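Local coordinates for protein disulfide oxidoreductase (Xylella fastidiosa, PDB 2REM) that probably works as a periplasmic thiol-disulfide oxidoreductase of the DsbA family, exchanging disulfides with its substrates through a redox-active cysteine pair, at residues Y11-D16 and G163-T168; A41-K46 and H170-T175; A65-V70 and V151-T156; F74-L79 and K139-A144. One frame throughout, in Å; residues are numbered along the deposited sequence.

Contact 1 of 4, residues Y11-D16 and G163-T168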
# COMPACT_ATOMS: atom_id res chain seq x y z
N TYR A 11 -4.91 -14.05 -10.93
CA TYR A 11 -4.66 -13.88 -9.51
C TYR A 11 -4.13 -15.22 -9.02
O TYR A 11 -4.29 -16.23 -9.69
CB TYR A 11 -5.94 -13.47 -8.73
CG TYR A 11 -7.02 -14.55 -8.75
CD1 TYR A 11 -7.06 -15.54 -7.74
CD2 TYR A 11 -7.97 -14.60 -9.77
CE1 TYR A 11 -8.04 -16.54 -7.77
CE2 TYR A 11 -8.95 -15.60 -9.80
CZ TYR A 11 -8.97 -16.57 -8.80
OH TYR A 11 -9.92 -17.56 -8.81
N VAL A 12 -3.50 -15.22 -7.85
CA VAL A 12 -3.11 -16.47 -7.22
C VAL A 12 -3.67 -16.46 -5.80
O VAL A 12 -4.00 -15.42 -5.24
CB VAL A 12 -1.57 -16.69 -7.23
CG1 VAL A 12 -1.05 -16.96 -8.67
CG2 VAL A 12 -0.86 -15.49 -6.61
N GLU A 13 -3.77 -17.64 -5.22
CA GLU A 13 -4.28 -17.77 -3.89
C GLU A 13 -3.10 -17.90 -2.96
O GLU A 13 -2.20 -18.71 -3.18
CB GLU A 13 -5.21 -18.99 -3.75
CG GLU A 13 -5.96 -18.91 -2.39
CD GLU A 13 -7.01 -19.98 -2.18
OE1 GLU A 13 -7.45 -20.12 -1.00
OE2 GLU A 13 -7.39 -20.65 -3.16
N ILE A 14 -3.15 -17.11 -1.89
CA ILE A 14 -2.14 -17.11 -0.85
C ILE A 14 -2.47 -18.22 0.16
O ILE A 14 -3.52 -18.17 0.80
CB ILE A 14 -2.12 -15.73 -0.16
CG1 ILE A 14 -1.75 -14.66 -1.19
CG2 ILE A 14 -1.21 -15.74 1.08
CD1 ILE A 14 -2.31 -13.27 -0.86
N PRO A 15 -1.58 -19.22 0.29
CA PRO A 15 -1.83 -20.34 1.19
C PRO A 15 -1.91 -19.81 2.61
O PRO A 15 -1.09 -18.98 3.00
CB PRO A 15 -0.60 -21.24 1.01
CG PRO A 15 0.44 -20.37 0.44
CD PRO A 15 -0.27 -19.33 -0.38
N ASP A 16 -2.93 -20.26 3.34
CA ASP A 16 -3.13 -19.89 4.73
C ASP A 16 -3.23 -18.36 4.85
O ASP A 16 -2.85 -17.80 5.85
CB ASP A 16 -1.96 -20.40 5.60
CG ASP A 16 -1.93 -21.92 5.72
OD1 ASP A 16 -3.01 -22.57 5.65
OD2 ASP A 16 -0.82 -22.47 5.89
N GLY A 163 -6.47 -10.91 2.06
CA GLY A 163 -5.22 -11.62 2.39
C GLY A 163 -5.12 -12.97 1.69
O GLY A 163 -4.24 -13.76 1.99
N ARG A 164 -6.04 -13.22 0.78
CA ARG A 164 -6.19 -14.54 0.22
C ARG A 164 -5.93 -14.57 -1.28
O ARG A 164 -5.44 -15.56 -1.80
CB ARG A 164 -7.60 -15.05 0.50
CG ARG A 164 -7.85 -16.46 0.10
CD ARG A 164 -9.13 -16.92 0.76
NE ARG A 164 -9.46 -18.28 0.36
CZ ARG A 164 -10.66 -18.81 0.51
NH1 ARG A 164 -11.64 -18.08 1.04
NH2 ARG A 164 -10.89 -20.05 0.13
N TYR A 165 -6.27 -13.49 -1.98
CA TYR A 165 -6.13 -13.49 -3.43
C TYR A 165 -5.25 -12.35 -3.84
O TYR A 165 -5.56 -11.19 -3.57
CB TYR A 165 -7.47 -13.41 -4.12
CG TYR A 165 -8.39 -14.51 -3.68
CD1 TYR A 165 -9.45 -14.25 -2.83
CD2 TYR A 165 -8.15 -15.81 -4.09
CE1 TYR A 165 -10.28 -15.27 -2.40
CE2 TYR A 165 -8.97 -16.85 -3.67
CZ TYR A 165 -10.03 -16.56 -2.83
OH TYR A 165 -10.85 -17.56 -2.42
N MET A 166 -4.16 -12.68 -4.51
CA MET A 166 -3.22 -11.68 -4.94
C MET A 166 -3.38 -11.53 -6.44
O MET A 166 -3.18 -12.49 -7.21
CB MET A 166 -1.80 -12.08 -4.55
CG MET A 166 -0.74 -11.13 -5.07
SD MET A 166 0.91 -11.56 -4.42
CE MET A 166 1.18 -13.26 -4.93
N VAL A 167 -3.74 -10.32 -6.84
CA VAL A 167 -3.98 -10.03 -8.25
C VAL A 167 -2.66 -10.08 -9.00
O VAL A 167 -1.62 -9.63 -8.50
CB VAL A 167 -4.65 -8.65 -8.41
CG1 VAL A 167 -4.88 -8.31 -9.88
CG2 VAL A 167 -6.00 -8.63 -7.67
N THR A 168 -2.70 -10.64 -10.21
CA THR A 168 -1.54 -10.67 -11.08
C THR A 168 -2.02 -10.15 -12.42
O THR A 168 -2.20 -10.91 -13.39
CB THR A 168 -0.96 -12.09 -11.18
OG1 THR A 168 -1.96 -12.96 -11.73
CG2 THR A 168 -0.57 -12.61 -9.79
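Tyr11 and Tyr165 run alongside one another in the same direction, with Tyr11 CE1 3.8 Å from Tyr165 CD2. Their ring planes are nearly perpendicular (89°) and they approach obliquely. With its CG between the backbone N and the carbonyl carbon (chi1 65°), Tyr11 starts its ring off next to that of Tyr165 on one face of the sheet. Arg185 of helix 172-190 serves both residues: its NH1 is hydrogen-bonded to Tyr11 OH, and it is a cation-pi partner of the Tyr165 ring. Glu13 reaches out on the same face of the sheet, its extended chain running beside those of Tyr165 and Arg164. Arg164 NE donates to Glu13 OE1 at 3.0 Å in a salt bridge with an almost straight N-H. The oxygen lies in the guanidinium plane, while NE stands above the carboxylate plane. Tyr165 OH sits over the centre of that guanidinium.

The backbones pair antiparallel at one border of the mixed sheet of the thioredoxin fold. Val12 and Met166 form the hydrogen-bonded pair, each N 2.8 Å from the other residue's O, and Ile14 N adds a bond of 2.8 Å to Arg164 O. Arg164 and Tyr165 together face a single residue of strand 158-161, a classic beta bulge. On the face away from the tyrosines, Met166 bends at chi3 (57°) and brings CE to 3.5 Å from Val12 CG2, tighter than ordinary van der Waals contact. Ile14 CD1 packs 3.9 Å from Met166 CB, and both residues rest on Val151 of helix 135-151.

Contact 2 of 4, residues A41-K46 and H170-T175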
# COMPACT_ATOMS: atom_id res chain seq x y z
N ALA A 41 3.51 4.98 -8.39
CA ALA A 41 3.25 6.40 -8.62
C ALA A 41 2.21 6.58 -9.70
O ALA A 41 1.31 7.41 -9.57
CB ALA A 41 4.55 7.12 -8.99
N HIS A 42 2.34 5.79 -10.76
CA HIS A 42 1.49 5.93 -11.94
C HIS A 42 0.10 5.40 -11.67
O HIS A 42 -0.88 5.89 -12.21
CB HIS A 42 2.11 5.21 -13.14
CG HIS A 42 3.39 5.83 -13.63
ND1 HIS A 42 4.27 5.16 -14.46
CD2 HIS A 42 3.93 7.05 -13.41
CE1 HIS A 42 5.29 5.95 -14.74
NE2 HIS A 42 5.12 7.10 -14.11
N PHE A 43 0.02 4.38 -10.82
CA PHE A 43 -1.21 3.71 -10.54
C PHE A 43 -2.06 4.48 -9.55
O PHE A 43 -3.27 4.33 -9.53
CB PHE A 43 -0.87 2.35 -9.94
CG PHE A 43 -2.04 1.44 -9.71
CD1 PHE A 43 -3.11 1.38 -10.60
CD2 PHE A 43 -2.03 0.57 -8.63
CE1 PHE A 43 -4.18 0.48 -10.39
CE2 PHE A 43 -3.07 -0.32 -8.42
CZ PHE A 43 -4.14 -0.36 -9.31
N ASP A 44 -1.41 5.30 -8.72
CA ASP A 44 -2.10 5.77 -7.54
C ASP A 44 -3.40 6.50 -7.85
O ASP A 44 -4.41 6.26 -7.20
CB ASP A 44 -1.21 6.59 -6.63
CG ASP A 44 -1.92 6.94 -5.34
OD1 ASP A 44 -2.21 6.03 -4.50
OD2 ASP A 44 -2.23 8.13 -5.21
N SER A 45 -3.40 7.38 -8.84
CA SER A 45 -4.60 8.15 -9.13
C SER A 45 -5.75 7.25 -9.55
O SER A 45 -6.87 7.45 -9.10
CB SER A 45 -4.35 9.21 -10.20
OG SER A 45 -4.20 8.59 -11.46
N LYS A 46 -5.46 6.26 -10.41
CA LYS A 46 -6.48 5.28 -10.84
C LYS A 46 -6.96 4.48 -9.63
O LYS A 46 -8.15 4.22 -9.47
CB LYS A 46 -5.98 4.34 -11.96
CG LYS A 46 -6.20 4.83 -13.38
CD LYS A 46 -5.75 3.80 -14.45
CE LYS A 46 -5.91 4.34 -15.88
NZ LYS A 46 -4.81 5.27 -16.29
N HIS A 170 -2.19 -7.52 -15.86
CA HIS A 170 -1.30 -7.20 -16.97
C HIS A 170 -1.06 -5.69 -17.05
O HIS A 170 -0.05 -5.24 -17.62
CB HIS A 170 -1.95 -7.74 -18.26
CG HIS A 170 -1.22 -7.41 -19.53
ND1 HIS A 170 -1.42 -6.23 -20.22
CD2 HIS A 170 -0.34 -8.13 -20.27
CE1 HIS A 170 -0.67 -6.23 -21.31
NE2 HIS A 170 -0.01 -7.37 -21.37
N ASP A 171 -2.00 -4.92 -16.51
CA ASP A 171 -1.98 -3.47 -16.55
C ASP A 171 -2.89 -2.96 -15.46
O ASP A 171 -3.60 -3.76 -14.83
CB ASP A 171 -2.35 -2.91 -17.95
CG ASP A 171 -3.70 -3.41 -18.46
OD1 ASP A 171 -3.73 -3.98 -19.56
OD2 ASP A 171 -4.74 -3.23 -17.80
N PHE A 172 -2.87 -1.65 -15.23
CA PHE A 172 -3.63 -1.06 -14.11
C PHE A 172 -5.12 -1.36 -14.20
O PHE A 172 -5.72 -1.76 -13.20
CB PHE A 172 -3.42 0.43 -14.04
CG PHE A 172 -2.00 0.82 -13.72
CD1 PHE A 172 -1.50 2.05 -14.13
CD2 PHE A 172 -1.17 -0.06 -13.05
CE1 PHE A 172 -0.20 2.41 -13.85
CE2 PHE A 172 0.16 0.28 -12.75
CZ PHE A 172 0.64 1.52 -13.17
N GLU A 173 -5.70 -1.18 -15.39
CA GLU A 173 -7.13 -1.45 -15.60
C GLU A 173 -7.49 -2.91 -15.37
O GLU A 173 -8.50 -3.21 -14.74
CB GLU A 173 -7.59 -1.03 -16.99
CG GLU A 173 -8.54 0.15 -16.94
CD GLU A 173 -7.86 1.41 -16.48
OE1 GLU A 173 -6.76 1.73 -17.02
OE2 GLU A 173 -8.41 2.10 -15.58
N ASP A 174 -6.68 -3.81 -15.90
CA ASP A 174 -6.86 -5.25 -15.70
C ASP A 174 -6.77 -5.56 -14.22
O ASP A 174 -7.54 -6.34 -13.66
CB ASP A 174 -5.80 -6.00 -16.51
CG ASP A 174 -5.98 -7.50 -16.47
OD1 ASP A 174 -4.94 -8.21 -16.32
OD2 ASP A 174 -7.14 -8.00 -16.61
N THR A 175 -5.78 -4.97 -13.57
CA THR A 175 -5.60 -5.18 -12.15
C THR A 175 -6.87 -4.83 -11.37
O THR A 175 -7.29 -5.60 -10.49
CB THR A 175 -4.39 -4.39 -11.63
OG1 THR A 175 -3.23 -5.02 -12.15
CG2 THR A 175 -4.31 -4.46 -10.12
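Phe43 and Phe172 bring their CA atoms to 6.4 Å, the nearest backbone approach between residues 41-46 and 170-175. The contact joins two helices of the thioredoxin fold: helix 38-52, which begins within the CxxC sequence of Cys37 and Cys40, and the C-terminal helix 172-190 at its first turn. Asp171 is the N-cap of the latter; its OD2 accepts from Asp174 N at 2.8 Å.

The two phenylalanine side chains run antiparallel to one another and form an offset stack, with centroids 4.7 Å apart and planes inclined by 27°. Phe43 holds CG anti to its backbone N (chi1 -174°), and its CD1 comes over a face of the Phe172 ring, 3.4 Å from CG of that ring. CB of Phe43 lies over the same ring, 3.7 Å from the centroid and close to the normal, which adds a CH-pi contact. Phe172 is therefore met by both the first carbon and the ring of its partner. At the edge of the Phe172 ring, near its plane, His42 CB approaches CE1 to 3.7 Å. The far end of the Phe43 ring, CZ, meets the methyl group CG2 of Thr175 from an oblique direction.

Lys46 and Glu173 finish the contact on the exposed side, where the two chains cross at about a right angle. Lys46 CE is modelled unusually close to Glu173 OE1, at 3.0 Å, so the placement of these ends is doubtful. Opposite charges are near, but as modelled no salt bridge forms: Lys46 NZ stays 4.1 Å from Glu173 OE1.

Contact 3 of 4, residues A65-V70 and V151-T156; sequences AVFGGV and VRPVGT
Phe67 turns CG anti to its carbonyl carbon (chi1 -76°), and Thr156 puts OG1 between its backbone N and carbonyl carbon (chi1 53°), a choice that sends CG2 to the side of the backbone N, anti to the carbonyl carbon. The two side chains meet tip to tip, and Thr156 CG2 comes to 3.5 Å from Phe67 CE2. The methyl group approaches the ring obliquely and is also 3.8 Å from Ala65 CB. That alanine methyl stands 3.4 Å above the plane of the Phe67 ring, over its centre, so Ala65 of the same loop covers one face of the ring.

Pro153 meets the ring at its edge, near the ring plane, with CG 3.5 Å from Phe67 CZ and 3.7 Å from CE1. Outside the two segments, Trp71 and Ala148 also touch Phe67, the former with its ring inclined to that of Phe67.

Residues 65-70 form the loop after strand 58-64, and residues 151-156 run from the last residue of helix 135-151 toward strand 158-161. Thr156 comes directly before a proline, the place in the thioredoxin fold where a cis-proline normally stands beside the active-site cysteines. Its side chain indeed touches Cys37, which carries a free thiol in this structure.

No hydrogen bond crosses between the segments, and about 156 Å² is buried in all. The closest approaches are of carbon to carbon, which suggests that van der Waals contact and exclusion of water hold the loops together, and that they form a small apolar patch next to Cys37, consistent with a DsbA-type hydrophobic surface.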
# COMPACT_ATOMS: atom_id res chain seq x y z
N ALA A 65 5.53 -1.62 0.87
CA ALA A 65 6.43 -2.71 0.59
C ALA A 65 7.73 -2.56 1.38
O ALA A 65 8.53 -1.61 1.17
CB ALA A 65 6.72 -2.80 -0.94
N VAL A 66 7.93 -3.53 2.26
CA VAL A 66 9.15 -3.62 3.05
C VAL A 66 9.99 -4.67 2.37
O VAL A 66 9.96 -5.86 2.74
CB VAL A 66 8.87 -3.94 4.53
CG1 VAL A 66 10.17 -4.08 5.29
CG2 VAL A 66 8.02 -2.81 5.14
N PHE A 67 10.71 -4.23 1.34
CA PHE A 67 11.38 -5.15 0.43
C PHE A 67 12.89 -5.07 0.64
O PHE A 67 13.66 -5.71 -0.07
CB PHE A 67 11.04 -4.80 -1.03
CG PHE A 67 9.65 -5.23 -1.48
CD1 PHE A 67 8.83 -6.04 -0.70
CD2 PHE A 67 9.19 -4.84 -2.74
CE1 PHE A 67 7.57 -6.44 -1.15
CE2 PHE A 67 7.96 -5.23 -3.20
CZ PHE A 67 7.13 -6.03 -2.40
N GLY A 68 13.33 -4.29 1.63
CA GLY A 68 14.74 -4.15 1.90
C GLY A 68 15.29 -2.96 1.13
O GLY A 68 14.56 -2.29 0.40
N GLY A 69 16.59 -2.71 1.31
CA GLY A 69 17.26 -1.62 0.60
C GLY A 69 16.49 -0.30 0.63
O GLY A 69 16.05 0.18 1.69
N VAL A 70 16.33 0.29 -0.56
CA VAL A 70 15.74 1.62 -0.67
C VAL A 70 14.27 1.66 -0.29
O VAL A 70 13.75 2.71 0.06
CB VAL A 70 15.92 2.24 -2.10
CG1 VAL A 70 17.40 2.39 -2.45
CG2 VAL A 70 15.18 1.41 -3.16
N VAL A 151 2.21 -12.78 1.91
CA VAL A 151 1.60 -12.56 0.60
C VAL A 151 2.51 -13.01 -0.54
O VAL A 151 2.04 -13.65 -1.50
CB VAL A 151 1.19 -11.09 0.43
CG1 VAL A 151 0.91 -10.75 -1.04
CG2 VAL A 151 -0.01 -10.79 1.31
N ARG A 152 3.79 -12.71 -0.40
CA ARG A 152 4.84 -13.07 -1.39
C ARG A 152 4.60 -12.40 -2.74
O ARG A 152 4.49 -13.06 -3.78
CB ARG A 152 4.98 -14.58 -1.54
CG ARG A 152 5.38 -15.30 -0.26
CD ARG A 152 6.88 -15.28 -0.05
NE ARG A 152 7.51 -16.19 -1.00
CZ ARG A 152 7.64 -17.50 -0.84
NH1 ARG A 152 8.20 -18.22 -1.81
NH2 ARG A 152 7.24 -18.12 0.28
N PRO A 153 4.52 -11.07 -2.72
CA PRO A 153 4.30 -10.35 -3.95
C PRO A 153 5.57 -10.43 -4.77
O PRO A 153 6.65 -10.65 -4.22
CB PRO A 153 4.07 -8.91 -3.47
CG PRO A 153 4.92 -8.80 -2.20
CD PRO A 153 4.66 -10.16 -1.56
N VAL A 154 5.43 -10.32 -6.08
CA VAL A 154 6.56 -10.09 -6.97
C VAL A 154 6.30 -8.66 -7.48
O VAL A 154 5.49 -8.44 -8.41
CB VAL A 154 6.60 -11.13 -8.12
CG1 VAL A 154 7.57 -10.73 -9.22
CG2 VAL A 154 6.99 -12.48 -7.58
N GLY A 155 6.96 -7.71 -6.84
CA GLY A 155 6.89 -6.33 -7.29
C GLY A 155 5.63 -5.63 -6.83
O GLY A 155 4.78 -6.19 -6.11
N THR A 156 5.52 -4.38 -7.26
CA THR A 156 4.46 -3.50 -6.83
C THR A 156 4.03 -2.70 -8.06
O THR A 156 4.79 -2.58 -9.01
CB THR A 156 5.00 -2.51 -5.75
OG1 THR A 156 6.16 -1.84 -6.27
CG2 THR A 156 5.35 -3.23 -4.46

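Contact 4 of 4, residues F74-L79 and K139-A144; sequences FARAYL and KRFQAA
Where the helical insertion of DsbA proteins runs back toward the thioredoxin core, Arg76 of helix 71-83 lays its guanidinium flat on the ring of Phe141 in helix 135-151. The planes are 23° apart, and Arg76 CZ is 3.8 Å from the centroid of the Phe141 ring, close to its normal: a stacked cation-pi pair. Arg76 NH1 stands 3.1 Å above the Phe141 ring plane, over its centre. The arginine chain runs straight to CD and then bends at chi3 (-76°), a turn that sets NE and with it the start of the guanidinium. Arg76 NH2 has a salt bridge to Glu138, which also accepts from Gln142 NE2, an atom lying in the plane of the Phe141 ring at its edge. The acidic side chain thus probably helps to fix the guanidinium over the aromatic face.

The axes of segments 74-79 and 139-144 pass 9.7 Å apart, their directions 124° apart, a crossed rather than an aligned pair. Leu79, one turn on from Ala75, adds apolar contact. Leu79 CD1 lies close against the backbone of the opposing helix, 3.3 Å from Phe141 N, and is 3.8 Å from Phe141 CB. Its other branch, CD2, sits 3.8 Å from CB of Arg140, whose NE is in a salt bridge with Glu136. Ala75 CB approaches Phe141 CE1 obliquely at 4.2 Å.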
# COMPACT_ATOMS: atom_id res chain seq x y z
N PHE A 74 11.30 4.35 2.84
CA PHE A 74 10.05 4.88 2.35
C PHE A 74 8.83 4.18 2.89
O PHE A 74 7.75 4.78 3.01
CB PHE A 74 10.05 4.91 0.82
CG PHE A 74 10.92 5.97 0.29
CD1 PHE A 74 10.48 7.29 0.30
CD2 PHE A 74 12.21 5.68 -0.14
CE1 PHE A 74 11.29 8.33 -0.17
CE2 PHE A 74 13.03 6.71 -0.61
CZ PHE A 74 12.54 8.05 -0.61
N ALA A 75 9.00 2.90 3.24
CA ALA A 75 7.94 2.21 3.95
C ALA A 75 7.75 2.89 5.29
O ALA A 75 6.64 3.13 5.74
CB ALA A 75 8.30 0.76 4.18
N ARG A 76 8.86 3.15 5.97
CA ARG A 76 8.83 3.78 7.26
C ARG A 76 8.29 5.22 7.17
O ARG A 76 7.54 5.65 8.04
CB ARG A 76 10.23 3.69 7.90
CG ARG A 76 10.21 3.63 9.39
CD ARG A 76 11.63 3.39 9.91
NE ARG A 76 12.08 2.01 9.74
CZ ARG A 76 11.78 0.99 10.54
NH1 ARG A 76 12.29 -0.20 10.25
NH2 ARG A 76 10.98 1.15 11.62
N ALA A 77 8.66 5.93 6.10
CA ALA A 77 8.13 7.26 5.82
C ALA A 77 6.60 7.20 5.75
O ALA A 77 5.92 7.97 6.40
CB ALA A 77 8.67 7.80 4.51
N TYR A 78 6.08 6.30 4.92
CA TYR A 78 4.63 6.16 4.82
C TYR A 78 3.99 5.93 6.17
O TYR A 78 3.02 6.58 6.52
CB TYR A 78 4.25 5.01 3.87
CG TYR A 78 2.75 4.81 3.92
CD1 TYR A 78 1.91 5.71 3.25
CD2 TYR A 78 2.18 3.76 4.67
CE1 TYR A 78 0.51 5.57 3.33
CE2 TYR A 78 0.80 3.61 4.75
CZ TYR A 78 -0.02 4.51 4.07
OH TYR A 78 -1.38 4.36 4.14
N LEU A 79 4.52 4.96 6.92
CA LEU A 79 3.93 4.62 8.20
C LEU A 79 3.99 5.78 9.18
O LEU A 79 3.02 6.02 9.87
CB LEU A 79 4.60 3.36 8.80
CG LEU A 79 4.39 2.14 7.88
CD1 LEU A 79 5.31 1.03 8.31
CD2 LEU A 79 2.95 1.65 7.88
N LYS A 139 6.41 -1.19 14.90
CA LYS A 139 5.32 -2.18 14.91
C LYS A 139 4.61 -2.33 13.56
O LYS A 139 4.47 -3.45 13.04
CB LYS A 139 4.32 -1.86 16.02
CG LYS A 139 3.18 -2.83 16.09
CD LYS A 139 2.19 -2.41 17.14
CE LYS A 139 0.98 -3.33 17.10
NZ LYS A 139 0.18 -3.07 18.30
N ARG A 140 4.17 -1.21 12.99
CA ARG A 140 3.51 -1.20 11.68
C ARG A 140 4.45 -1.67 10.57
O ARG A 140 4.04 -2.37 9.63
CB ARG A 140 3.03 0.23 11.36
CG ARG A 140 2.00 0.69 12.35
CD ARG A 140 1.44 2.02 11.97
NE ARG A 140 0.48 2.43 12.97
CZ ARG A 140 -0.53 3.25 12.75
NH1 ARG A 140 -0.73 3.76 11.55
NH2 ARG A 140 -1.34 3.55 13.76
N PHE A 141 5.72 -1.28 10.69
CA PHE A 141 6.75 -1.72 9.74
C PHE A 141 6.92 -3.24 9.77
O PHE A 141 6.95 -3.91 8.73
CB PHE A 141 8.07 -0.99 10.05
CG PHE A 141 9.21 -1.36 9.15
CD1 PHE A 141 9.54 -0.55 8.07
CD2 PHE A 141 9.98 -2.49 9.43
CE1 PHE A 141 10.62 -0.90 7.24
CE2 PHE A 141 11.09 -2.82 8.64
CZ PHE A 141 11.40 -2.03 7.54
N GLN A 142 7.01 -3.80 10.97
CA GLN A 142 7.07 -5.25 11.10
C GLN A 142 5.79 -5.92 10.59
O GLN A 142 5.84 -6.97 9.97
CB GLN A 142 7.39 -5.66 12.52
CG GLN A 142 8.81 -5.28 12.95
CD GLN A 142 9.86 -5.81 11.99
OE1 GLN A 142 9.68 -6.85 11.34
NE2 GLN A 142 10.98 -5.08 11.89
N ALA A 143 4.64 -5.31 10.85
CA ALA A 143 3.38 -5.90 10.39
C ALA A 143 3.35 -5.89 8.86
O ALA A 143 2.94 -6.87 8.24
CB ALA A 143 2.20 -5.11 10.94
N ALA A 144 3.79 -4.78 8.26
CA ALA A 144 3.87 -4.67 6.79
C ALA A 144 4.85 -5.69 6.21
O ALA A 144 4.56 -6.32 5.18
CB ALA A 144 4.27 -3.26 6.38

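Overall arrangement
Contact 3 touches two of the others. Its Val66 CG1 reaches Phe141 CZ of contact 4 at 3.3 Å, and their centres are about 12 Å apart; on the sheet side, Val151 CG1 meets Met166 SD of contact 1 at 3.5 Å. It thus sits between the helical part and the border of the sheet. Contacts 1 and 2 touch where Val167 CG1 lies 3.7 Å from Thr175 O, as strand 165-167 leads into helix 172-190. Contacts 2 and 4, with centres about 22 Å apart, do not touch and lie on opposite sides of the chain's centre. Contact 3 meets the cysteine pair through Thr156, whereas Phe43 of contact 2 lies near it without touching.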